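Local structure of histidine acid phosphatase (Bifidobacterium longum subsp. infantis, 6RXD) at residues R114-N119 and N155-G160; N310-A315 and Q332-A337; V477-E482 and T491-T496. The protein probably removes phosphate groups from phytate and other inositol polyphosphates, and from 2,3-bisphosphoglycerate, as a histidine acid phosphatase of the MINPP1 subfamily. All blocks are in the same frame, centred on the assembly; numbering follows the deposited sequence.

Interaction 1: R114-N119 and N155-G160; sequences RAYQRN and NEASGG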
loop_
_atom_site.group_PDB
_atom_site.type_symbol
_atom_site.label_atom_id
_atom_site.label_comp_id
_atom_site.label_asym_id
_atom_site.label_seq_id
_atom_site.Cartn_x
_atom_site.Cartn_y
_atom_site.Cartn_z
ATOM N N ARG A 114 -14.437 -11.376 -5.281
ATOM C CA ARG A 114 -13.914 -12.634 -4.761
ATOM C C ARG A 114 -14.127 -12.789 -3.254
ATOM O O ARG A 114 -14.171 -13.908 -2.742
ATOM C CB ARG A 114 -12.429 -12.793 -5.126
ATOM C CG ARG A 114 -12.191 -12.830 -6.632
ATOM C CD ARG A 114 -10.733 -13.105 -6.978
ATOM N NE ARG A 114 -9.854 -12.022 -6.530
ATOM C CZ ARG A 114 -9.558 -10.948 -7.261
ATOM N NH1 ARG A 114 -10.062 -10.800 -8.481
ATOM N NH2 ARG A 114 -8.760 -10.013 -6.775
ATOM N N ALA A 115 -14.266 -11.674 -2.541
ATOM C CA ALA A 115 -14.603 -11.749 -1.123
ATOM C C ALA A 115 -15.993 -12.364 -0.939
ATOM O O ALA A 115 -16.196 -13.212 -0.063
ATOM C CB ALA A 115 -14.513 -10.373 -0.452
ATOM N N TYR A 116 -16.951 -11.956 -1.762
ATOM C CA TYR A 116 -18.261 -12.592 -1.681
ATOM C C TYR A 116 -18.164 -14.062 -2.073
ATOM O O TYR A 116 -18.706 -14.936 -1.389
ATOM C CB TYR A 116 -19.310 -11.899 -2.565
ATOM C CG TYR A 116 -20.547 -12.752 -2.678
ATOM C CD1 TYR A 116 -21.397 -12.919 -1.589
ATOM C CD2 TYR A 116 -20.840 -13.435 -3.851
ATOM C CE1 TYR A 116 -22.532 -13.736 -1.672
ATOM C CE2 TYR A 116 -21.973 -14.247 -3.942
ATOM C CZ TYR A 116 -22.805 -14.388 -2.852
ATOM O OH TYR A 116 -23.914 -15.193 -2.943
ATOM N N GLN A 117 -17.476 -14.322 -3.180
ATOM C CA GLN A 117 -17.424 -15.663 -3.750
ATOM C C GLN A 117 -16.803 -16.678 -2.796
ATOM O O GLN A 117 -17.305 -17.801 -2.663
ATOM C CB GLN A 117 -16.695 -15.636 -5.097
ATOM C CG GLN A 117 -17.527 -14.972 -6.188
ATOM C CD GLN A 117 -16.759 -14.685 -7.458
ATOM O OE1 GLN A 117 -15.533 -14.772 -7.495
ATOM N NE2 GLN A 117 -17.485 -14.323 -8.516
ATOM N N ARG A 118 -15.736 -16.275 -2.112
ATOM C CA ARG A 118 -15.061 -17.172 -1.178
ATOM C C ARG A 118 -15.938 -17.504 0.020
ATOM O O ARG A 118 -15.845 -18.594 0.592
ATOM C CB ARG A 118 -13.735 -16.577 -0.695
ATOM C CG ARG A 118 -12.890 -17.574 0.093
ATOM C CD ARG A 118 -11.532 -16.987 0.438
ATOM N NE ARG A 118 -11.583 -16.114 1.614
ATOM C CZ ARG A 118 -11.522 -14.787 1.572
ATOM N NH1 ARG A 118 -11.419 -14.150 0.412
ATOM N NH2 ARG A 118 -11.565 -14.091 2.699
ATOM N N ASN A 119 -16.787 -16.556 0.403
ATOM C CA ASN A 119 -17.642 -16.744 1.561
ATOM C C ASN A 119 -19.102 -16.688 1.195
ATOM O O ASN A 119 -19.910 -16.128 1.928
ATOM C CB ASN A 119 -17.335 -15.724 2.656
ATOM C CG ASN A 119 -16.191 -16.165 3.543
ATOM O OD1 ASN A 119 -16.280 -17.183 4.236
ATOM N ND2 ASN A 119 -15.115 -15.407 3.525
ATOM N N ASN A 155 -21.217 -6.318 -4.400
ATOM C CA ASN A 155 -22.649 -6.298 -4.680
ATOM C C ASN A 155 -23.015 -6.903 -6.033
ATOM O O ASN A 155 -24.055 -7.547 -6.157
ATOM C CB ASN A 155 -23.205 -4.879 -4.568
ATOM C CG ASN A 155 -23.288 -4.400 -3.134
ATOM O OD1 ASN A 155 -23.379 -5.203 -2.202
ATOM N ND2 ASN A 155 -23.263 -3.082 -2.947
ATOM N N GLU A 156 -22.173 -6.695 -7.044
ATOM C CA GLU A 156 -22.410 -7.302 -8.350
ATOM C C GLU A 156 -22.325 -8.824 -8.240
ATOM O O GLU A 156 -23.164 -9.542 -8.782
ATOM C CB GLU A 156 -21.412 -6.774 -9.391
ATOM C CG GLU A 156 -21.841 -6.962 -10.850
ATOM C CD GLU A 156 -21.546 -8.351 -11.397
ATOM O OE1 GLU A 156 -20.804 -9.111 -10.744
ATOM O OE2 GLU A 156 -22.049 -8.681 -12.492
ATOM N N ALA A 157 -21.316 -9.315 -7.525
ATOM C CA ALA A 157 -21.119 -10.754 -7.388
ATOM C C ALA A 157 -22.269 -11.437 -6.641
ATOM O O ALA A 157 -22.551 -12.611 -6.863
ATOM C CB ALA A 157 -19.784 -11.047 -6.696
ATOM N N SER A 158 -22.923 -10.700 -5.751
ATOM C CA SER A 158 -23.987 -11.268 -4.931
ATOM C C SER A 158 -25.357 -10.831 -5.427
ATOM O O SER A 158 -26.365 -11.057 -4.755
ATOM C CB SER A 158 -23.817 -10.868 -3.469
ATOM O OG SER A 158 -23.663 -9.469 -3.332
ATOM N N GLY A 159 -25.389 -10.186 -6.590
ATOM C CA GLY A 159 -26.649 -9.787 -7.200
ATOM C C GLY A 159 -27.479 -8.840 -6.351
ATOM O O GLY A 159 -28.715 -8.884 -6.388
ATOM N N GLY A 160 -26.800 -7.989 -5.586
ATOM C CA GLY A 160 -27.462 -6.980 -4.776
ATOM C C GLY A 160 -28.143 -7.486 -3.514
ATOM O O GLY A 160 -28.786 -6.711 -2.801
HETATM O O HOH W 1 -20.790 -14.420 -8.120
#

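Interaction 2: N310-A315 and Q332-A337; sequences NLYIIA and QYFQGA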
loop_
_atom_site.group_PDB
_atom_site.type_symbol
_atom_site.label_atom_id
_atom_site.label_comp_id
_atom_site.label_asym_id
_atom_site.label_seq_id
_atom_site.Cartn_x
_atom_site.Cartn_y
_atom_site.Cartn_z
ATOM N N ASN A 310 10.396 7.283 -10.808
ATOM C CA ASN A 310 9.053 7.476 -10.259
ATOM C C ASN A 310 7.976 7.511 -11.345
ATOM O O ASN A 310 6.843 7.072 -11.122
ATOM C CB ASN A 310 8.980 8.730 -9.374
ATOM C CG ASN A 310 9.335 8.426 -7.921
ATOM O OD1 ASN A 310 8.505 7.916 -7.166
ATOM N ND2 ASN A 310 10.566 8.711 -7.539
ATOM N N LEU A 311 8.319 8.028 -12.518
ATOM C CA LEU A 311 7.342 8.029 -13.611
ATOM C C LEU A 311 7.149 6.620 -14.151
ATOM O O LEU A 311 6.031 6.226 -14.472
ATOM C CB LEU A 311 7.755 8.998 -14.730
ATOM C CG LEU A 311 7.772 10.483 -14.348
ATOM C CD1 LEU A 311 8.062 11.307 -15.600
ATOM C CD2 LEU A 311 6.453 10.920 -13.720
ATOM N N TYR A 312 8.235 5.860 -14.233
ATOM C CA TYR A 312 8.176 4.463 -14.669
ATOM C C TYR A 312 7.262 3.625 -13.780
ATOM O O TYR A 312 6.434 2.832 -14.277
ATOM C CB TYR A 312 9.599 3.896 -14.696
ATOM C CG TYR A 312 9.732 2.391 -14.711
ATOM C CD1 TYR A 312 9.398 1.649 -15.839
ATOM C CD2 TYR A 312 10.247 1.725 -13.612
ATOM C CE1 TYR A 312 9.545 0.273 -15.853
ATOM C CE2 TYR A 312 10.403 0.350 -13.614
ATOM C CZ TYR A 312 10.049 -0.370 -14.742
ATOM O OH TYR A 312 10.198 -1.742 -14.762
ATOM N N ILE A 313 7.387 3.787 -12.470
ATOM C CA ILE A 313 6.571 2.961 -11.601
ATOM C C ILE A 313 5.115 3.422 -11.553
ATOM O O ILE A 313 4.203 2.596 -11.471
ATOM C CB ILE A 313 7.187 2.796 -10.202
ATOM C CG1 ILE A 313 7.175 4.123 -9.443
ATOM C CG2 ILE A 313 8.600 2.228 -10.321
ATOM C CD1 ILE A 313 7.857 4.043 -8.059
ATOM N N ILE A 314 4.882 4.731 -11.620
ATOM C CA ILE A 314 3.500 5.219 -11.649
ATOM C C ILE A 314 2.834 4.866 -12.988
ATOM O O ILE A 314 1.636 4.619 -13.045
ATOM C CB ILE A 314 3.417 6.726 -11.337
ATOM C CG1 ILE A 314 3.784 6.983 -9.874
ATOM C CG2 ILE A 314 2.011 7.267 -11.546
ATOM C CD1 ILE A 314 2.755 6.454 -8.868
ATOM N N ALA A 315 3.622 4.839 -14.059
ATOM C CA ALA A 315 3.111 4.455 -15.378
ATOM C C ALA A 315 2.496 3.067 -15.331
ATOM O O ALA A 315 1.477 2.819 -15.975
ATOM C CB ALA A 315 4.209 4.496 -16.412
ATOM N N GLN A 332 10.609 1.538 -21.700
ATOM C CA GLN A 332 11.686 1.431 -22.677
ATOM C C GLN A 332 13.037 1.889 -22.137
ATOM O O GLN A 332 14.074 1.536 -22.702
ATOM C CB GLN A 332 11.380 2.261 -23.914
ATOM C CG GLN A 332 11.605 3.735 -23.670
ATOM C CD GLN A 332 11.252 4.566 -24.862
ATOM O OE1 GLN A 332 12.075 4.758 -25.756
ATOM N NE2 GLN A 332 10.022 5.070 -24.890
ATOM N N TYR A 333 13.035 2.664 -21.051
ATOM C CA TYR A 333 14.284 3.148 -20.468
ATOM C C TYR A 333 14.814 2.194 -19.417
ATOM O O TYR A 333 15.880 2.426 -18.844
ATOM C CB TYR A 333 14.094 4.526 -19.815
ATOM C CG TYR A 333 13.544 5.578 -20.755
ATOM C CD1 TYR A 333 14.234 5.936 -21.910
ATOM C CD2 TYR A 333 12.351 6.234 -20.468
ATOM C CE1 TYR A 333 13.735 6.901 -22.770
ATOM C CE2 TYR A 333 11.847 7.210 -21.319
ATOM C CZ TYR A 333 12.541 7.529 -22.468
ATOM O OH TYR A 333 12.054 8.494 -23.329
ATOM N N PHE A 334 14.076 1.116 -19.166
ATOM C CA PHE A 334 14.458 0.192 -18.096
ATOM C C PHE A 334 14.559 -1.256 -18.577
ATOM O O PHE A 334 14.192 -2.184 -17.856
ATOM C CB PHE A 334 13.473 0.312 -16.932
ATOM C CG PHE A 334 13.534 1.648 -16.231
ATOM C CD1 PHE A 334 14.419 1.849 -15.183
ATOM C CD2 PHE A 334 12.726 2.709 -16.637
ATOM C CE1 PHE A 334 14.483 3.076 -14.526
ATOM C CE2 PHE A 334 12.796 3.949 -15.994
ATOM C CZ PHE A 334 13.675 4.123 -14.933
ATOM N N GLN A 335 15.078 -1.425 -19.789
ATOM C CA GLN A 335 15.200 -2.736 -20.438
ATOM C C GLN A 335 16.630 -3.251 -20.343
ATOM O O GLN A 335 17.570 -2.465 -20.240
ATOM C CB GLN A 335 14.807 -2.631 -21.911
ATOM C CG GLN A 335 13.366 -2.205 -22.150
ATOM C CD GLN A 335 12.374 -3.208 -21.610
ATOM O OE1 GLN A 335 12.349 -4.364 -22.039
ATOM N NE2 GLN A 335 11.556 -2.780 -20.655
ATOM N N GLY A 336 16.796 -4.571 -20.379
ATOM C CA GLY A 336 18.122 -5.162 -20.357
ATOM C C GLY A 336 18.934 -4.738 -19.155
ATOM O O GLY A 336 18.464 -4.817 -18.018
ATOM N N ALA A 337 20.151 -4.261 -19.402
ATOM C CA ALA A 337 21.046 -3.864 -18.322
ATOM C C ALA A 337 20.473 -2.721 -17.480
ATOM O O ALA A 337 20.820 -2.562 -16.310
ATOM C CB ALA A 337 22.419 -3.491 -18.881
#

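Interaction 3: V477-E482 and T491-T496; sequences VPFRSE and TWYKLT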
loop_
_atom_site.group_PDB
_atom_site.type_symbol
_atom_site.label_atom_id
_atom_site.label_comp_id
_atom_site.label_asym_id
_atom_site.label_seq_id
_atom_site.Cartn_x
_atom_site.Cartn_y
_atom_site.Cartn_z
ATOM N N VAL A 477 -1.919 -18.356 3.591
ATOM C CA VAL A 477 -0.640 -18.458 4.276
ATOM C C VAL A 477 -0.860 -18.922 5.705
ATOM O O VAL A 477 -1.923 -18.691 6.282
ATOM C CB VAL A 477 0.117 -17.103 4.284
ATOM C CG1 VAL A 477 0.536 -16.710 2.872
ATOM C CG2 VAL A 477 -0.730 -16.010 4.937
ATOM N N PRO A 478 0.147 -19.588 6.278
ATOM C CA PRO A 478 0.106 -19.873 7.711
ATOM C C PRO A 478 0.241 -18.581 8.492
ATOM O O PRO A 478 0.753 -17.584 7.973
ATOM C CB PRO A 478 1.350 -20.741 7.934
ATOM C CG PRO A 478 2.280 -20.397 6.796
ATOM C CD PRO A 478 1.363 -20.110 5.626
ATOM N N PHE A 479 -0.222 -18.589 9.731
ATOM C CA PHE A 479 0.159 -17.538 10.658
ATOM C C PHE A 479 1.627 -17.735 11.023
ATOM O O PHE A 479 2.250 -18.720 10.598
ATOM C CB PHE A 479 -0.755 -17.559 11.888
ATOM C CG PHE A 479 -2.079 -16.844 11.669
ATOM C CD1 PHE A 479 -2.225 -15.510 12.021
ATOM C CD2 PHE A 479 -3.161 -17.507 11.101
ATOM C CE1 PHE A 479 -3.431 -14.853 11.827
ATOM C CE2 PHE A 479 -4.371 -16.852 10.901
ATOM C CZ PHE A 479 -4.499 -15.515 11.262
ATOM N N ARG A 480 2.196 -16.790 11.767
ATOM C CA ARG A 480 3.628 -16.804 12.074
ATOM C C ARG A 480 4.036 -18.096 12.766
ATOM O O ARG A 480 3.220 -18.734 13.431
ATOM C CB ARG A 480 4.004 -15.591 12.936
ATOM C CG ARG A 480 3.169 -15.459 14.187
ATOM C CD ARG A 480 3.535 -14.187 14.969
ATOM N NE ARG A 480 4.979 -14.113 15.187
ATOM C CZ ARG A 480 5.716 -13.008 15.101
ATOM N NH1 ARG A 480 5.166 -11.829 14.813
ATOM N NH2 ARG A 480 7.027 -13.079 15.319
ATOM N N SER A 481 5.299 -18.481 12.597
ATOM C CA SER A 481 5.766 -19.826 12.945
ATOM C C SER A 481 5.569 -20.225 14.406
ATOM O O SER A 481 5.507 -21.413 14.721
ATOM C CB SER A 481 7.239 -19.978 12.564
ATOM O OG SER A 481 8.036 -19.151 13.386
ATOM N N GLU A 482 5.463 -19.253 15.305
ATOM C CA GLU A 482 5.222 -19.593 16.703
ATOM C C GLU A 482 3.825 -20.183 16.910
ATOM O O GLU A 482 3.586 -20.933 17.868
ATOM C CB GLU A 482 5.422 -18.360 17.589
ATOM C CG GLU A 482 6.825 -17.776 17.552
ATOM C CD GLU A 482 6.951 -16.607 16.586
ATOM O OE1 GLU A 482 6.215 -16.567 15.571
ATOM O OE2 GLU A 482 7.779 -15.712 16.850
ATOM N N THR A 491 -3.911 -24.990 7.906
ATOM C CA THR A 491 -3.698 -23.543 7.972
ATOM C C THR A 491 -4.785 -22.853 8.782
ATOM O O THR A 491 -4.915 -21.628 8.733
ATOM C CB THR A 491 -3.663 -22.913 6.567
ATOM O OG1 THR A 491 -4.810 -23.351 5.835
ATOM C CG2 THR A 491 -2.405 -23.328 5.828
ATOM N N TRP A 492 -5.579 -23.637 9.513
ATOM C CA TRP A 492 -6.582 -23.097 10.424
ATOM C C TRP A 492 -6.038 -23.095 11.850
ATOM O O TRP A 492 -5.359 -24.037 12.255
ATOM C CB TRP A 492 -7.876 -23.921 10.354
ATOM C CG TRP A 492 -8.509 -23.847 9.008
ATOM C CD1 TRP A 492 -8.184 -24.588 7.901
ATOM C CD2 TRP A 492 -9.569 -22.972 8.609
ATOM N NE1 TRP A 492 -8.971 -24.217 6.838
ATOM C CE2 TRP A 492 -9.832 -23.226 7.246
ATOM C CE3 TRP A 492 -10.317 -21.988 9.272
ATOM C CZ2 TRP A 492 -10.819 -22.538 6.528
ATOM C CZ3 TRP A 492 -11.296 -21.306 8.564
ATOM C CH2 TRP A 492 -11.541 -21.587 7.205
ATOM N N TYR A 493 -6.367 -22.040 12.602
ATOM C CA TYR A 493 -5.862 -21.847 13.963
ATOM C C TYR A 493 -6.991 -21.480 14.910
ATOM O O TYR A 493 -7.864 -20.672 14.563
ATOM C CB TYR A 493 -4.866 -20.690 13.979
ATOM C CG TYR A 493 -3.631 -20.927 13.160
ATOM C CD1 TYR A 493 -2.436 -21.255 13.775
ATOM C CD2 TYR A 493 -3.659 -20.837 11.769
ATOM C CE1 TYR A 493 -1.283 -21.468 13.030
ATOM C CE2 TYR A 493 -2.501 -21.051 11.008
ATOM C CZ TYR A 493 -1.327 -21.364 11.650
ATOM O OH TYR A 493 -0.181 -21.570 10.920
ATOM N N LYS A 494 -6.948 -22.024 16.123
ATOM C CA LYS A 494 -7.924 -21.652 17.146
ATOM C C LYS A 494 -7.807 -20.174 17.499
ATOM O O LYS A 494 -6.698 -19.617 17.541
ATOM C CB LYS A 494 -7.710 -22.461 18.417
ATOM C CG LYS A 494 -8.226 -23.887 18.366
ATOM C CD LYS A 494 -8.229 -24.469 19.782
ATOM C CE LYS A 494 -8.687 -25.932 19.783
ATOM N NZ LYS A 494 -8.618 -26.542 21.159
ATOM N N LEU A 495 -8.951 -19.550 17.764
ATOM C CA LEU A 495 -8.969 -18.152 18.187
ATOM C C LEU A 495 -8.176 -17.962 19.479
ATOM O O LEU A 495 -7.466 -16.966 19.642
ATOM C CB LEU A 495 -10.411 -17.677 18.370
ATOM C CG LEU A 495 -10.603 -16.229 18.829
ATOM C CD1 LEU A 495 -10.077 -15.255 17.798
ATOM C CD2 LEU A 495 -12.077 -15.973 19.101
ATOM N N THR A 496 -8.294 -18.917 20.391
ATOM C CA THR A 496 -7.538 -18.857 21.643
ATOM C C THR A 496 -6.035 -18.841 21.355
ATOM O O THR A 496 -5.272 -18.116 22.001
ATOM C CB THR A 496 -7.862 -20.049 22.550
ATOM O OG1 THR A 496 -7.769 -21.259 21.786
ATOM C CG2 THR A 496 -9.275 -19.934 23.123
HETATM O O HOH W 2 -3.978 -19.113 8.079
HETATM O O HOH W 3 2.165 -21.319 12.223
#

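Interaction 1: R114-N119 and N155-G160
Turned to chi1 168°, beside its own carbonyl carbon, the Y116 side chain carries its phenol out from helix 102-118 and lays it against the end of helix 141-157, where A157 and S158 receive it. S158 brings the other half of the contact: its OG sits between the backbone N and the carbonyl carbon, turned back to bond the carbonyl oxygen of F154 in the preceding turn, while its CB faces the ring. That CB stands over the centre of the Y116 ring, 3.5 Å from the centroid and 7° off the normal, a nearly upright CH-pi contact. A157 adds its methyl, with CB 3.9 Å from Y116 CD2, and its carbonyl O lies obliquely 3.4 Å from Y116 CE2. The small residues suit the place: S158 CB comes down directly on the ring and the A157 methyl lies beside CD2. That helix closes in a Schellman motif: G160 N bonds N155 O at 2.8 Å and G159 N bonds E156 O at 3.2 Å, with G159 at the C-prime position, where its positive phi is easily taken up by glycine. The phenol OH reaches beyond both segments to D124 and R161. A leucine in place of Y116 would probably leave D124 and R161 without their shared hydroxyl and S158 CB without a flat face to lie on. Beside this packing a water donates to A157 O at 2.8 Å and accepts a weak bond from Q117 NE2, joining the exposed amide to the helix end. No direct hydrogen bond crosses between the segments, so the two helices are joined here by CH-pi and apolar packing together with this water, while the polar ends of Y116 and S158 are satisfied by neighbours elsewhere in the chain.

Interaction 2: N310-A315 and Q332-A337
Y312 and F334 are the facing residues of this contact, their CA atoms 8.3 Å apart, and it is their side chains, not the backbones, that meet. The first belongs to helix 301-317, whose regular turn is kept by the bonds of I314 N to N310 O and A315 N to L311 O. The second lies in the loop between helices 301-317 and 339-357, where a short 3-10 segment includes Q332 and Y333.

A chi1 of 162° points the Y312 ring away from the helix and across to the loop, where the phenyl of F334 covers one of its faces. The rings form an offset stack, with centroids 4.2 Å apart and planes inclined by 23°. Because of the offset, F334 CD2 lies over the rim of the tyrosine ring, 3.6 Å from Y312 CG, and the phenyl reaches back past the ring to the root of the side chain, where F334 CE2 meets Y312 CB at 3.5 Å. At the other end F334 CB stands over the tyrosine face as a CH-pi donor, 4.3 Å from the centroid.

Tyrosine offers a flat surface for the stack and adds a hydroxyl: the one polar side-chain atom of the pair, Y312 OH, bonds the backbone oxygen of R8, while the Y312 ring also meets that of Y10. A wholly apolar phenylalanine is well matched to its buried site, for F334 also packs against A342 and F345 of helix 339-357. With no hydrogen bond between the two segments, the contact rests on dispersion between the stacked rings and on the hydrophobic effect of burying them, and by these means the loop is tied to helix 301-317.

Interaction 3: V477-E482 and T491-T496
This contact closes an irregular connection in the mixed beta-sheet: strands 475-477 and 493-494 both pair antiparallel with strand 467-472, and the chain that joins them folds back so that F479 meets Y493. The two rings form a T-shaped pair, the edge of F479 directed at the face of Y493, with centroids 5.1 Å apart and planes at 74°. F479 CD2 makes the close approach, 3.4 Å from Y493 CD2, while F479 CB lies over the same tyrosine ring toward its rim, in a CH-pi contact. The side chains run past each other in opposite directions, so that F479 CB and CD2 both reach the tyrosine ring. Being large and aromatic, both residues have surface to spare for further packing: each also touches L498 of helix 495-501, and F479 meets W448 edge-to-face.

The tyrosine hydroxyl serves the backbone of the loop. F479 N gives Y493 OH a weak, bent hydrogen bond of 3.2 Å, and P478 CB packs beside the same oxygen. Farther along, R480 grips E482 side-on in a salt bridge, with NE 2.8 Å from OE1 and NH2 bonding OE2. Two waters complete the join: one lies 2.7 Å from Y493 OH and can also donate to R480 O, and the other donates to both V477 O and T491 O, at 2.8 Å each.

Along the chain the three contacts follow in series, and none touches another. Interactions 1 and 3 come nearest, with closest atoms about 7 Å apart and centres 26 Å apart. Interaction 2 lies away from both, its centre 36 Å from that of interaction 1 and 39 Å from that of interaction 3, on the opposite side of the chain's centre from the latter. Each has in its neighbourhood a residue that binds zinc in crystals of this protein but carries none in this model: F334 is about 5 Å from D341, side chain to side chain, while S158 and F479 are about 9 Å from E151 and H506, too far to touch.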